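Local coordinates for protein SusD homolog (Bacteroides thetaiotaomicron, PDB 4MRU) that probably binds mucin O-glycans at the cell surface as an outer-membrane lipoprotein of the SusD family, at residues Y22-T27 and E182-V187; L113-M118 and H200-R205; I117-T122 and G427-S432. All coordinates share one frame; numbering follows the deposited sequence. Where two conformers were deposited one is given.

Interaction 1: residues Y22-T27 and E182-V187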
ATOM      1  N   TYR A  22       9.062  26.660  15.460  1.00 42.19           N
ATOM      2  CA  TYR A  22       8.812  26.249  14.061  1.00 42.93           C
ATOM      3  C   TYR A  22      10.058  26.192  13.155  1.00 37.32           C
ATOM      4  O   TYR A  22      10.853  27.128  13.096  1.00 30.63           O
ATOM      5  CB  TYR A  22       7.787  27.191  13.424  1.00 41.04           C
ATOM      6  CG  TYR A  22       7.594  26.971  11.938  1.00 35.68           C
ATOM      7  CD1 TYR A  22       6.841  25.883  11.450  1.00 33.94           C
ATOM      8  CD2 TYR A  22       8.187  27.823  11.020  1.00 34.46           C
ATOM      9  CE1 TYR A  22       6.671  25.683  10.083  1.00 34.38           C
ATOM     10  CE2 TYR A  22       8.035  27.626   9.659  1.00 36.85           C
ATOM     11  CZ  TYR A  22       7.269  26.565   9.199  1.00 32.82           C
ATOM     12  OH  TYR A  22       7.112  26.388   7.856  1.00 31.87           O
ATOM     13  N   ASP A  23      10.177  25.095  12.416  1.00 32.20           N
ATOM     14  CA  ASP A  23      11.247  24.903  11.471  1.00 29.98           C
ATOM     15  C   ASP A  23      10.663  24.185  10.249  1.00 31.40           C
ATOM     16  O   ASP A  23      10.091  23.092  10.383  1.00 28.23           O
ATOM     17  CB  ASP A  23      12.370  24.061  12.077  1.00 35.03           C
ATOM     18  CG  ASP A  23      13.456  23.779  11.081  1.00 42.24           C
ATOM     19  OD1 ASP A  23      14.212  24.704  10.784  1.00 46.24           O
ATOM     20  OD2 ASP A  23      13.525  22.663  10.535  1.00 45.99           O
ATOM     21  N   LEU A  24      10.810  24.781   9.064  1.00 28.39           N
ATOM     22  CA  LEU A  24      10.119  24.260   7.876  1.00 30.25           C
ATOM     23  C   LEU A  24      10.618  22.862   7.553  1.00 26.21           C
ATOM     24  O   LEU A  24       9.833  21.972   7.276  1.00 24.60           O
ATOM     25  CB  LEU A  24      10.314  25.190   6.702  1.00 32.11           C
ATOM     26  CG  LEU A  24       9.793  24.749   5.339  1.00 31.12           C
ATOM     27  CD1 LEU A  24       8.306  24.432   5.331  1.00 30.94           C
ATOM     28  CD2 LEU A  24      10.089  25.863   4.359  1.00 32.05           C
ATOM     29  N   GLY A  25      11.930  22.676   7.638  1.00 25.04           N
ATOM     30  CA  GLY A  25      12.529  21.370   7.429  1.00 28.86           C
ATOM     31  C   GLY A  25      12.005  20.270   8.326  1.00 27.14           C
ATOM     32  O   GLY A  25      11.702  19.167   7.851  1.00 25.00           O
ATOM     33  N   SER A  26      11.939  20.540   9.631  1.00 24.94           N
ATOM     34  CA  SER A  26      11.427  19.543  10.580  0.50 26.45           C
ATOM     35  C   SER A  26       9.947  19.240  10.295  1.00 21.83           C
ATOM     36  O   SER A  26       9.507  18.092  10.454  1.00 25.12           O
ATOM     37  CB  SER A  26      11.660  19.949  12.055  0.50 27.12           C
ATOM     38  OG  SER A  26      11.047  21.169  12.353  0.50 29.17           O
ATOM     39  N   THR A  27       9.213  20.238   9.826  1.00 21.84           N
ATOM     40  CA  THR A  27       7.806  20.099   9.561  1.00 20.94           C
ATOM     41  C   THR A  27       7.581  19.226   8.315  1.00 21.12           C
ATOM     42  O   THR A  27       6.751  18.307   8.302  1.00 24.35           O
ATOM     43  CB  THR A  27       7.153  21.490   9.401  1.00 24.40           C
ATOM     44  OG1 THR A  27       7.239  22.202  10.640  1.00 23.55           O
ATOM     45  CG2 THR A  27       5.718  21.347   9.026  1.00 26.55           C
ATOM     46  N   GLU A 182      16.893  21.790  -0.511  1.00 24.85           N
ATOM     47  CA  GLU A 182      17.887  20.735  -0.475  1.00 24.32           C
ATOM     48  C   GLU A 182      18.081  20.164   0.917  1.00 25.26           C
ATOM     49  O   GLU A 182      18.331  18.959   1.057  1.00 26.37           O
ATOM     50  CB  GLU A 182      19.244  21.249  -0.944  1.00 25.98           C
ATOM     51  CG  GLU A 182      19.394  21.350  -2.447  1.00 32.29           C
ATOM     52  CD  GLU A 182      18.543  22.452  -3.082  1.00 35.00           C
ATOM     53  OE1 GLU A 182      18.329  23.533  -2.456  1.00 29.28           O
ATOM     54  OE2 GLU A 182      18.045  22.209  -4.205  1.00 32.42           O
ATOM     55  N   LYS A 183      17.992  21.027   1.929  1.00 23.99           N
ATOM     56  CA  LYS A 183      18.232  20.635   3.317  1.00 26.94           C
ATOM     57  C   LYS A 183      16.923  20.455   4.105  1.00 26.38           C
ATOM     58  O   LYS A 183      16.961  20.204   5.286  1.00 28.79           O
ATOM     59  CB  LYS A 183      19.163  21.660   3.971  1.00 30.70           C
ATOM     60  CG  LYS A 183      20.531  21.689   3.246  1.00 38.18           C
ATOM     61  CD  LYS A 183      21.638  22.392   4.007  1.00 44.81           C
ATOM     62  CE  LYS A 183      21.174  23.788   4.379  1.00 59.06           C
ATOM     63  NZ  LYS A 183      22.307  24.733   4.604  1.00 60.62           N
ATOM     64  N   LEU A 184      15.793  20.479   3.401  1.00 24.76           N
ATOM     65  CA  LEU A 184      14.466  20.480   3.984  1.00 26.46           C
ATOM     66  C   LEU A 184      13.611  19.303   3.575  1.00 25.13           C
ATOM     67  O   LEU A 184      12.404  19.299   3.816  1.00 30.08           O
ATOM     68  CB  LEU A 184      13.724  21.753   3.545  1.00 26.83           C
ATOM     69  CG  LEU A 184      14.337  23.124   3.804  1.00 31.22           C
ATOM     70  CD1 LEU A 184      13.318  24.161   3.399  1.00 34.96           C
ATOM     71  CD2 LEU A 184      14.769  23.308   5.248  1.00 31.03           C
ATOM     72  N   ASP A 185      14.211  18.292   2.965  1.00 24.55           N
ATOM     73  CA  ASP A 185      13.441  17.304   2.213  1.00 22.23           C
ATOM     74  C   ASP A 185      14.272  16.037   2.105  1.00 21.25           C
ATOM     75  O   ASP A 185      15.333  16.040   1.468  1.00 22.62           O
ATOM     76  CB  ASP A 185      13.109  17.905   0.847  1.00 23.10           C
ATOM     77  CG  ASP A 185      12.723  16.844  -0.217  1.00 24.46           C
ATOM     78  OD1 ASP A 185      12.308  15.709   0.139  1.00 22.92           O
ATOM     79  OD2 ASP A 185      12.866  17.167  -1.415  1.00 24.64           O
ATOM     80  N   ASP A 186      13.854  14.973   2.772  1.00 19.35           N
ATOM     81  CA  ASP A 186      14.684  13.724   2.777  1.00 20.06           C
ATOM     82  C   ASP A 186      14.190  12.648   1.851  1.00 20.31           C
ATOM     83  O   ASP A 186      14.510  11.445   1.999  1.00 21.79           O
ATOM     84  CB  ASP A 186      14.816  13.202   4.217  1.00 22.40           C
ATOM     85  CG  ASP A 186      15.785  14.064   5.048  1.00 23.41           C
ATOM     86  OD1 ASP A 186      16.470  14.934   4.482  1.00 24.30           O
ATOM     87  OD2 ASP A 186      15.885  13.834   6.262  1.00 24.19           O
ATOM     88  N   VAL A 187      13.407  13.075   0.870  1.00 18.87           N
ATOM     89  CA  VAL A 187      12.919  12.182  -0.199  1.00 19.07           C
ATOM     90  C   VAL A 187      13.713  12.517  -1.450  1.00 20.69           C
ATOM     91  O   VAL A 187      14.461  11.673  -1.951  1.00 20.11           O
ATOM     92  CB  VAL A 187      11.415  12.325  -0.430  1.00 19.53           C
ATOM     93  CG1 VAL A 187      10.953  11.557  -1.685  1.00 22.92           C
ATOM     94  CG2 VAL A 187      10.674  11.790   0.786  1.00 17.47           C
TER
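L24 and G25 meet L184. The one aromatic ring of the two segments, that of Y22, lies apart from this meeting; L24 N sits over one of its faces, 3.9 Å above the plane and shifted toward the rim. The other flat groups are carboxylates. D23 OD2 takes the N-H of S26 on its anti side, 21° out of the carboxylate plane. This caps the start of helix 24-32, with D23 at the N-cap. D185 OD1 is met by V187 N from above the plane of its carboxylate, 2.9 Å away, which makes an Asx turn in the loop 182-187.

The contact itself is carried by the two methyls of L184. CG lies anti to the carbonyl carbon (chi1 -55°), and the methyls reach the first helical turn. CD1 touches L24 CD2 at 3.8 Å, and the two leucines cross at about a right angle. CD2 rests on the backbone of G25, 3.7 Å from G25 CA. A CB atom on G25 would come within about 3.1 Å of L184 CD2, so the glycine allows this close approach. An alanine in place of L184 lacks both methyls, and L24 CD2 and G25 CA would probably be left facing a gap.

Polar bonds from further along the helix hold the loop: R29 reaches D186 and K183 O, and Q32 reaches D185 and D186. Between the two segments themselves the contact is apolar packing of carbon on carbon, and it buries L184 O, which has no partner in the model.

Interaction 2: residues L113-M118 and H200-R205. With EDO (1,2-ethanediol), chain E; EDO (1,2-ethanediol), chain F.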
ATOM      1  N   LEU A 113       2.105  16.449   0.050  1.00 19.55           N
ATOM      2  CA  LEU A 113       2.338  15.497   1.106  1.00 21.14           C
ATOM      3  C   LEU A 113       1.034  15.172   1.820  1.00 20.16           C
ATOM      4  O   LEU A 113       0.794  14.016   2.158  1.00 19.45           O
ATOM      5  CB  LEU A 113       3.360  16.022   2.084  1.00 20.40           C
ATOM      6  CG  LEU A 113       4.767  16.046   1.509  1.00 23.31           C
ATOM      7  CD1 LEU A 113       5.638  16.861   2.420  1.00 22.12           C
ATOM      8  CD2 LEU A 113       5.344  14.638   1.312  1.00 27.96           C
ATOM      9  N   ARG A 114       0.170  16.160   2.014  1.00 18.39           N
ATOM     10  CA  ARG A 114      -1.114  15.877   2.631  1.00 17.52           C
ATOM     11  C   ARG A 114      -1.939  14.890   1.777  1.00 19.11           C
ATOM     12  O   ARG A 114      -2.546  13.956   2.303  1.00 20.31           O
ATOM     13  CB  ARG A 114      -1.871  17.150   2.876  1.00 20.02           C
ATOM     14  CG  ARG A 114      -3.323  16.910   3.263  1.00 21.15           C
ATOM     15  CD  ARG A 114      -3.879  18.209   3.799  1.00 23.78           C
ATOM     16  NE  ARG A 114      -5.325  18.174   3.975  1.00 23.32           N
ATOM     17  CZ  ARG A 114      -6.213  18.612   3.101  1.00 25.37           C
ATOM     18  NH1 ARG A 114      -5.862  19.112   1.907  1.00 27.37           N
ATOM     19  NH2 ARG A 114      -7.491  18.557   3.431  1.00 23.37           N
ATOM     20  N   VAL A 115      -1.983  15.105   0.471  1.00 19.71           N
ATOM     21  CA  VAL A 115      -2.665  14.178  -0.381  1.00 17.96           C
ATOM     22  C   VAL A 115      -2.033  12.787  -0.236  1.00 19.78           C
ATOM     23  O   VAL A 115      -2.726  11.785  -0.136  1.00 18.49           O
ATOM     24  CB  VAL A 115      -2.619  14.611  -1.857  1.00 18.00           C
ATOM     25  CG1 VAL A 115      -3.102  13.493  -2.750  1.00 18.60           C
ATOM     26  CG2 VAL A 115      -3.442  15.882  -2.075  1.00 17.17           C
ATOM     27  N   THR A 116      -0.714  12.712  -0.281  1.00 19.31           N
ATOM     28  CA  THR A 116      -0.044  11.424  -0.225  1.00 17.46           C
ATOM     29  C   THR A 116      -0.390  10.659   1.079  1.00 17.20           C
ATOM     30  O   THR A 116      -0.639   9.473   1.055  1.00 18.72           O
ATOM     31  CB  THR A 116       1.484  11.626  -0.370  1.00 19.57           C
ATOM     32  OG1 THR A 116       1.756  12.336  -1.583  1.00 19.60           O
ATOM     33  CG2 THR A 116       2.230  10.298  -0.358  1.00 20.48           C
ATOM     34  N   ILE A 117      -0.379  11.348   2.215  1.00 16.99           N
ATOM     35  CA  ILE A 117      -0.718  10.750   3.500  1.00 15.78           C
ATOM     36  C   ILE A 117      -2.158  10.251   3.494  1.00 16.95           C
ATOM     37  O   ILE A 117      -2.463   9.123   3.878  1.00 16.70           O
ATOM     38  CB  ILE A 117      -0.585  11.789   4.635  1.00 17.30           C
ATOM     39  CG1 ILE A 117       0.866  12.139   4.844  1.00 17.71           C
ATOM     40  CG2 ILE A 117      -1.169  11.244   5.935  1.00 19.00           C
ATOM     41  CD1 ILE A 117       1.103  13.444   5.596  1.00 20.02           C
HETATM   42  N   MSE A 118      -3.050  11.128   3.047  1.00 16.84           N
HETATM   43  CA  MSE A 118      -4.462  10.875   3.222  1.00 20.58           C
HETATM   44  C   MSE A 118      -5.076   9.997   2.140  1.00 20.71           C
HETATM   45  O   MSE A 118      -6.168   9.443   2.347  1.00 18.34           O
HETATM   46  CB  MSE A 118      -5.198  12.204   3.243  1.00 20.05           C
HETATM   47  CG  MSE A 118      -4.833  13.053   4.461  1.00 21.61           C
HETATM   48 SE   MSE A 118      -5.283  12.109   6.153  0.75 27.08          SE
HETATM   49  CE  MSE A 118      -4.215  13.188   7.424  1.00 25.58           C
ATOM     50  N   HIS A 200       2.877  13.017 -10.598  1.00 17.59           N
ATOM     51  CA  HIS A 200       2.203  12.381 -11.753  1.00 17.61           C
ATOM     52  C   HIS A 200       1.985  10.874 -11.571  1.00 18.57           C
ATOM     53  O   HIS A 200       0.984  10.316 -12.024  1.00 17.85           O
ATOM     54  CB  HIS A 200       2.977  12.664 -13.018  1.00 17.54           C
ATOM     55  CG  HIS A 200       3.110  14.121 -13.312  1.00 18.41           C
ATOM     56  ND1 HIS A 200       4.260  14.674 -13.856  1.00 19.51           N
ATOM     57  CD2 HIS A 200       2.282  15.157 -13.054  1.00 21.37           C
ATOM     58  CE1 HIS A 200       4.088  15.977 -13.985  1.00 21.98           C
ATOM     59  NE2 HIS A 200       2.914  16.295 -13.472  1.00 24.50           N
ATOM     60  N   SER A 201       2.938  10.217 -10.936  1.00 20.90           N
ATOM     61  CA  SER A 201       2.820   8.814 -10.641  1.00 20.79           C
ATOM     62  C   SER A 201       1.656   8.560  -9.634  1.00 19.86           C
ATOM     63  O   SER A 201       0.901   7.649  -9.789  1.00 19.66           O
ATOM     64  CB  SER A 201       4.152   8.274 -10.108  1.00 18.84           C
ATOM     65  OG  SER A 201       5.214   8.569 -11.017  1.00 21.45           O
ATOM     66  N   LEU A 202       1.538   9.411  -8.628  1.00 18.01           N
ATOM     67  CA  LEU A 202       0.436   9.308  -7.676  1.00 17.13           C
ATOM     68  C   LEU A 202      -0.898   9.558  -8.360  1.00 19.76           C
ATOM     69  O   LEU A 202      -1.868   8.861  -8.058  1.00 18.83           O
ATOM     70  CB  LEU A 202       0.614  10.315  -6.567  1.00 19.68           C
ATOM     71  CG  LEU A 202      -0.352  10.312  -5.386  1.00 19.50           C
ATOM     72  CD1 LEU A 202      -0.391   8.950  -4.728  1.00 21.90           C
ATOM     73  CD2 LEU A 202       0.061  11.392  -4.390  1.00 23.61           C
ATOM     74  N   GLN A 203      -0.965  10.551  -9.258  1.00 16.97           N
ATOM     75  CA  GLN A 203      -2.184  10.768 -10.054  1.00 19.23           C
ATOM     76  C   GLN A 203      -2.549   9.506 -10.847  1.00 19.56           C
ATOM     77  O   GLN A 203      -3.714   9.134 -10.921  1.00 22.79           O
ATOM     78  CB  GLN A 203      -2.032  11.918 -11.018  1.00 20.00           C
ATOM     79  CG  GLN A 203      -1.939  13.293 -10.392  1.00 23.02           C
ATOM     80  CD  GLN A 203      -1.498  14.363 -11.406  1.00 23.09           C
ATOM     81  OE1 GLN A 203      -0.600  14.144 -12.229  1.00 25.80           O
ATOM     82  NE2 GLN A 203      -2.144  15.528 -11.343  1.00 24.77           N
ATOM     83  N   LEU A 204      -1.554   8.852 -11.416  1.00 18.59           N
ATOM     84  CA  LEU A 204      -1.766   7.612 -12.150  1.00 18.81           C
ATOM     85  C   LEU A 204      -2.324   6.493 -11.249  1.00 20.46           C
ATOM     86  O   LEU A 204      -3.264   5.795 -11.609  1.00 17.08           O
ATOM     87  CB  LEU A 204      -0.453   7.174 -12.793  1.00 18.84           C
ATOM     88  CG  LEU A 204      -0.462   5.852 -13.566  1.00 18.30           C
ATOM     89  CD1 LEU A 204      -1.494   5.880 -14.682  1.00 20.01           C
ATOM     90  CD2 LEU A 204       0.915   5.571 -14.123  1.00 23.32           C
ATOM     91  N   ARG A 205      -1.720   6.332 -10.077  1.00 19.40           N
ATOM     92  CA  ARG A 205      -2.168   5.326  -9.124  1.00 19.01           C
ATOM     93  C   ARG A 205      -3.631   5.557  -8.726  1.00 18.34           C
ATOM     94  O   ARG A 205      -4.433   4.661  -8.748  1.00 17.41           O
ATOM     95  CB  ARG A 205      -1.302   5.381  -7.875  1.00 22.12           C
ATOM     96  CG  ARG A 205      -1.699   4.374  -6.829  1.00 21.77           C
ATOM     97  CD  ARG A 205      -1.120   4.728  -5.452  1.00 23.73           C
ATOM     98  NE  ARG A 205       0.199   4.141  -5.263  1.00 28.89           N
ATOM     99  CZ  ARG A 205       0.950   4.350  -4.181  1.00 31.20           C
ATOM    100  NH1 ARG A 205       0.505   5.148  -3.213  1.00 25.91           N
ATOM    101  NH2 ARG A 205       2.138   3.766  -4.078  1.00 28.82           N
TER
HETATM  102  C1  EDO E 603      -1.537  17.530 -14.321  1.00 23.22           C
HETATM  103  O1  EDO E 603      -1.058  17.643 -12.982  1.00 28.91           O
HETATM  104  C2  EDO E 603      -0.680  16.519 -15.044  1.00 29.98           C
HETATM  105  O2  EDO E 603      -1.106  15.244 -14.582  1.00 25.37           O
HETATM  106  C1  EDO F 604       2.528   6.334  -0.789  1.00 40.91           C
HETATM  107  O1  EDO F 604       1.269   5.731  -0.471  1.00 43.43           O
HETATM  108  C2  EDO F 604       3.515   5.310  -0.345  1.00 39.66           C
HETATM  109  O2  EDO F 604       3.241   4.202  -1.183  1.00 36.18           O
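L202 points at T116 and V115 in a buried contact between helices 104-125 and 192-209. Its CB points toward the other helix. CG lies opposite the backbone N (chi1 -175°), which carries the branch further across. The two methyls then part. CD2 does the touching between the segments: it comes 3.4 Å from T116 OG1 and 4.1 Å from V115 CG1. CD1 turns to the Q119 side chain, where it lies 3.5 Å from Q119 OE1. T116 OG1 is not left to the methyl alone, since it is hydrogen-bonded to L112 O in its own helix. The branch of L202 crosses both V115 and T116 obliquely.

Two ethanediol molecules, probably from the crystallisation liquor, bind to helix 192-209. One sits well away from the L202 contact, gripped by Q203: Q203 NE2 donates to its O1 at 2.9 Å, and its O2 donates to Q203 OE1 at 2.6 Å. That OE1 also lies in plane at the edge of the H200 ring. The other meets the R205 guanidinium. R205 NH1 donates to O1 at 2.9 Å, in plane at the edge, and R205 NH2 donates to O2 at 3.1 Å. R205 NH1 also donates to Q119 OE1. C1 of this second ethanediol lies near T116 CG2.

The contact is helix packing in the largely helical, TPR-like body of this SusD-family protein. V115 and Q203 also touch helix 152-173. S201, L204 and R205 touch helix 327-339, where R205 forms a salt bridge with E329. On the far side, I117 and M118 pack on helix 81-100.

Interaction 3: residues I117-T122 and G427-S432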
ATOM      1  N   ILE A 117      -0.379  11.348   2.215  1.00 16.99           N
ATOM      2  CA  ILE A 117      -0.718  10.750   3.500  1.00 15.78           C
ATOM      3  C   ILE A 117      -2.158  10.251   3.494  1.00 16.95           C
ATOM      4  O   ILE A 117      -2.463   9.123   3.878  1.00 16.70           O
ATOM      5  CB  ILE A 117      -0.585  11.789   4.635  1.00 17.30           C
ATOM      6  CG1 ILE A 117       0.866  12.139   4.844  1.00 17.71           C
ATOM      7  CG2 ILE A 117      -1.169  11.244   5.935  1.00 19.00           C
ATOM      8  CD1 ILE A 117       1.103  13.444   5.596  1.00 20.02           C
HETATM    9  N   MSE A 118      -3.050  11.128   3.047  1.00 16.84           N
HETATM   10  CA  MSE A 118      -4.462  10.875   3.222  1.00 20.58           C
HETATM   11  C   MSE A 118      -5.076   9.997   2.140  1.00 20.71           C
HETATM   12  O   MSE A 118      -6.168   9.443   2.347  1.00 18.34           O
HETATM   13  CB  MSE A 118      -5.198  12.204   3.243  1.00 20.05           C
HETATM   14  CG  MSE A 118      -4.833  13.053   4.461  1.00 21.61           C
HETATM   15 SE   MSE A 118      -5.283  12.109   6.153  0.75 27.08          SE
HETATM   16  CE  MSE A 118      -4.215  13.188   7.424  1.00 25.58           C
ATOM     17  N   GLN A 119      -4.427   9.859   0.988  1.00 18.86           N
ATOM     18  CA  GLN A 119      -4.886   8.872  -0.005  1.00 20.01           C
ATOM     19  C   GLN A 119      -4.972   7.480   0.646  1.00 19.60           C
ATOM     20  O   GLN A 119      -5.932   6.713   0.435  1.00 20.44           O
ATOM     21  CB  GLN A 119      -3.981   8.863  -1.250  1.00 24.46           C
ATOM     22  CG  GLN A 119      -4.245   7.746  -2.277  1.00 26.18           C
ATOM     23  CD  GLN A 119      -3.235   6.629  -2.124  1.00 30.04           C
ATOM     24  OE1 GLN A 119      -2.079   6.775  -2.510  1.00 34.34           O
ATOM     25  NE2 GLN A 119      -3.647   5.522  -1.526  1.00 36.24           N
ATOM     26  N   ARG A 120      -4.001   7.166   1.480  1.00 18.98           N
ATOM     27  CA  ARG A 120      -3.949   5.881   2.153  1.00 17.79           C
ATOM     28  C   ARG A 120      -5.105   5.783   3.155  1.00 16.41           C
ATOM     29  O   ARG A 120      -5.777   4.753   3.260  1.00 17.86           O
ATOM     30  CB  ARG A 120      -2.626   5.684   2.862  1.00 20.72           C
ATOM     31  CG  ARG A 120      -1.439   5.379   1.954  1.00 25.21           C
ATOM     32  CD  ARG A 120      -0.137   5.857   2.529  1.00 21.82           C
ATOM     33  NE  ARG A 120       0.049   5.438   3.931  1.00 22.14           N
ATOM     34  CZ  ARG A 120       0.516   4.246   4.295  1.00 24.25           C
ATOM     35  NH1 ARG A 120       0.800   3.312   3.382  1.00 22.14           N
ATOM     36  NH2 ARG A 120       0.629   3.965   5.561  1.00 24.94           N
ATOM     37  N   VAL A 121      -5.335   6.848   3.900  1.00 17.49           N
ATOM     38  CA  VAL A 121      -6.356   6.819   4.936  1.00 16.77           C
ATOM     39  C   VAL A 121      -7.762   6.665   4.360  1.00 17.27           C
ATOM     40  O   VAL A 121      -8.541   5.869   4.851  1.00 18.75           O
ATOM     41  CB  VAL A 121      -6.275   8.083   5.826  1.00 18.43           C
ATOM     42  CG1 VAL A 121      -7.326   8.071   6.910  1.00 18.89           C
ATOM     43  CG2 VAL A 121      -4.871   8.172   6.449  1.00 18.99           C
ATOM     44  N   THR A 122      -8.109   7.414   3.308  1.00 17.75           N
ATOM     45  CA  THR A 122      -9.425   7.215   2.733  1.00 18.75           C
ATOM     46  C   THR A 122      -9.536   5.801   2.110  1.00 19.85           C
ATOM     47  O   THR A 122     -10.610   5.208   2.165  1.00 19.33           O
ATOM     48  CB  THR A 122      -9.858   8.276   1.698  1.00 21.42           C
ATOM     49  OG1 THR A 122     -11.213   7.994   1.287  1.00 21.27           O
ATOM     50  CG2 THR A 122      -8.990   8.304   0.491  1.00 19.91           C
ATOM     51  N   GLY A 427       2.013  -2.794   2.280  1.00 16.22           N
ATOM     52  CA  GLY A 427       0.809  -3.614   2.436  1.00 19.13           C
ATOM     53  C   GLY A 427      -0.456  -2.831   2.216  1.00 18.76           C
ATOM     54  O   GLY A 427      -1.455  -3.381   1.764  1.00 22.50           O
ATOM     55  N   ILE A 428      -0.455  -1.534   2.559  1.00 20.26           N
ATOM     56  CA  ILE A 428      -1.690  -0.761   2.411  1.00 18.27           C
ATOM     57  C   ILE A 428      -1.989  -0.655   0.907  1.00 17.73           C
ATOM     58  O   ILE A 428      -3.110  -0.919   0.456  1.00 16.71           O
ATOM     59  CB  ILE A 428      -1.655   0.617   3.082  1.00 17.54           C
ATOM     60  CG1 ILE A 428      -1.528   0.486   4.617  1.00 17.29           C
ATOM     61  CG2 ILE A 428      -2.921   1.422   2.745  1.00 19.17           C
ATOM     62  CD1 ILE A 428      -2.684  -0.204   5.345  1.00 20.27           C
ATOM     63  N   GLU A 429      -0.991  -0.347   0.096  1.00 17.80           N
ATOM     64  CA  GLU A 429      -1.242  -0.270  -1.350  1.00 16.62           C
ATOM     65  C   GLU A 429      -1.644  -1.618  -1.948  1.00 15.71           C
ATOM     66  O   GLU A 429      -2.576  -1.665  -2.751  1.00 17.22           O
ATOM     67  CB  GLU A 429      -0.030   0.252  -2.094  1.00 18.34           C
ATOM     68  CG  GLU A 429      -0.211   0.325  -3.614  1.00 18.07           C
ATOM     69  CD  GLU A 429      -1.325   1.287  -4.051  1.00 20.94           C
ATOM     70  OE1 GLU A 429      -1.805   2.131  -3.262  1.00 20.69           O
ATOM     71  OE2 GLU A 429      -1.770   1.178  -5.195  1.00 21.49           O
ATOM     72  N   SER A 430      -0.966  -2.703  -1.556  1.00 16.03           N
ATOM     73  CA  SER A 430      -1.280  -4.040  -2.037  1.00 18.21           C
ATOM     74  C   SER A 430      -2.660  -4.497  -1.571  1.00 17.19           C
ATOM     75  O   SER A 430      -3.405  -5.155  -2.292  1.00 17.63           O
ATOM     76  CB  SER A 430      -0.204  -5.016  -1.588  1.00 20.46           C
ATOM     77  OG  SER A 430       0.963  -4.849  -2.356  1.00 22.41           O
ATOM     78  N   TRP A 431      -3.035  -4.102  -0.366  1.00 16.45           N
ATOM     79  CA  TRP A 431      -4.381  -4.416   0.117  1.00 16.04           C
ATOM     80  C   TRP A 431      -5.435  -3.712  -0.744  1.00 15.43           C
ATOM     81  O   TRP A 431      -6.446  -4.335  -1.110  1.00 16.66           O
ATOM     82  CB  TRP A 431      -4.507  -4.052   1.588  1.00 16.00           C
ATOM     83  CG  TRP A 431      -5.868  -4.272   2.177  1.00 18.75           C
ATOM     84  CD1 TRP A 431      -6.747  -5.244   1.858  1.00 17.24           C
ATOM     85  CD2 TRP A 431      -6.478  -3.503   3.221  1.00 18.53           C
ATOM     86  NE1 TRP A 431      -7.891  -5.137   2.619  1.00 16.81           N
ATOM     87  CE2 TRP A 431      -7.754  -4.086   3.474  1.00 19.14           C
ATOM     88  CE3 TRP A 431      -6.080  -2.386   3.965  1.00 19.82           C
ATOM     89  CZ2 TRP A 431      -8.630  -3.594   4.440  1.00 17.61           C
ATOM     90  CZ3 TRP A 431      -6.957  -1.881   4.924  1.00 19.95           C
ATOM     91  CH2 TRP A 431      -8.217  -2.500   5.162  1.00 20.19           C
ATOM     92  N   SER A 432      -5.206  -2.437  -1.053  1.00 16.82           N
ATOM     93  CA  SER A 432      -6.168  -1.686  -1.843  1.00 16.87           C
ATOM     94  C   SER A 432      -6.277  -2.310  -3.194  1.00 18.10           C
ATOM     95  O   SER A 432      -7.361  -2.463  -3.715  1.00 16.83           O
ATOM     96  CB  SER A 432      -5.771  -0.208  -1.921  1.00 18.84           C
ATOM     97  OG  SER A 432      -5.843   0.354  -0.646  1.00 18.42           O
TER
HETATM   98  O   HOH W   1      -1.791   3.134  -0.908  1.00 24.78           O
HETATM   99  O   HOH W   2       1.836   0.473   3.242  1.00 24.01           O
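R120 and I428 make the direct touch between helices 104-125 and 427-437, a buried helix-helix contact in the TPR-like fold of the SusD family. R120 NH1 lies 3.7 Å from I428 CB, and I428 CG2 is set over one face of the guanidinium. The two side chains cross at about a right angle. The arginine chain bends at its third torsion (chi3 49°), which brings the guanidinium toward I428.

Two waters join the first shell. One lies in plane at the edge of the R120 guanidinium. It accepts from R120 NH1 at 3.0 Å and from I428 N at 3.1 Å, so it takes up an N-H of the first turn of helix 427-437. The other spans Q119 and E429, whose nearest atoms, Q119 NE2 and E429 OE1, stay 4.2 Å apart. It accepts from Q119 NE2 and donates to E429 OE1. Buried polar ends are thus joined through water instead of directly.

Outside partners fix these groups. R120 NH2 forms a salt bridge with E47 of helix 40-54, which also packs on I428 together with C50. D123 accepts from Q119 NE2, and R209 of helix 192-209 forms a salt bridge with E429 OE1. That salt bridge is likely to favour the ionised form of E429. On the helix 427-437 side the first turns are regular: W431 N donates to G427 O at 2.7 Å, and S432 N donates to I428 O at 3.0 Å.

How the interactions relate
From the N terminus, interaction 1 is the first to open, and it closes a loop of 154 residues at 182-187. Helix 104-125 lies inside that loop and starts both other contacts. Interaction 2 runs from it to 200-205, past the end of interaction 1, so the two cross. Interaction 3 starts at 117-122, shares I117 and M118 with interaction 2, and reaches 427-432; it too crosses interaction 1. Interactions 2 and 3 have centres about 10 Å apart and touch through R205 and Q119. Interaction 1 touches neither. It ties helix 24-32 to the loop before helix 192-209, while interactions 2 and 3 tie helix 104-125 to helices 192-209 and 427-437.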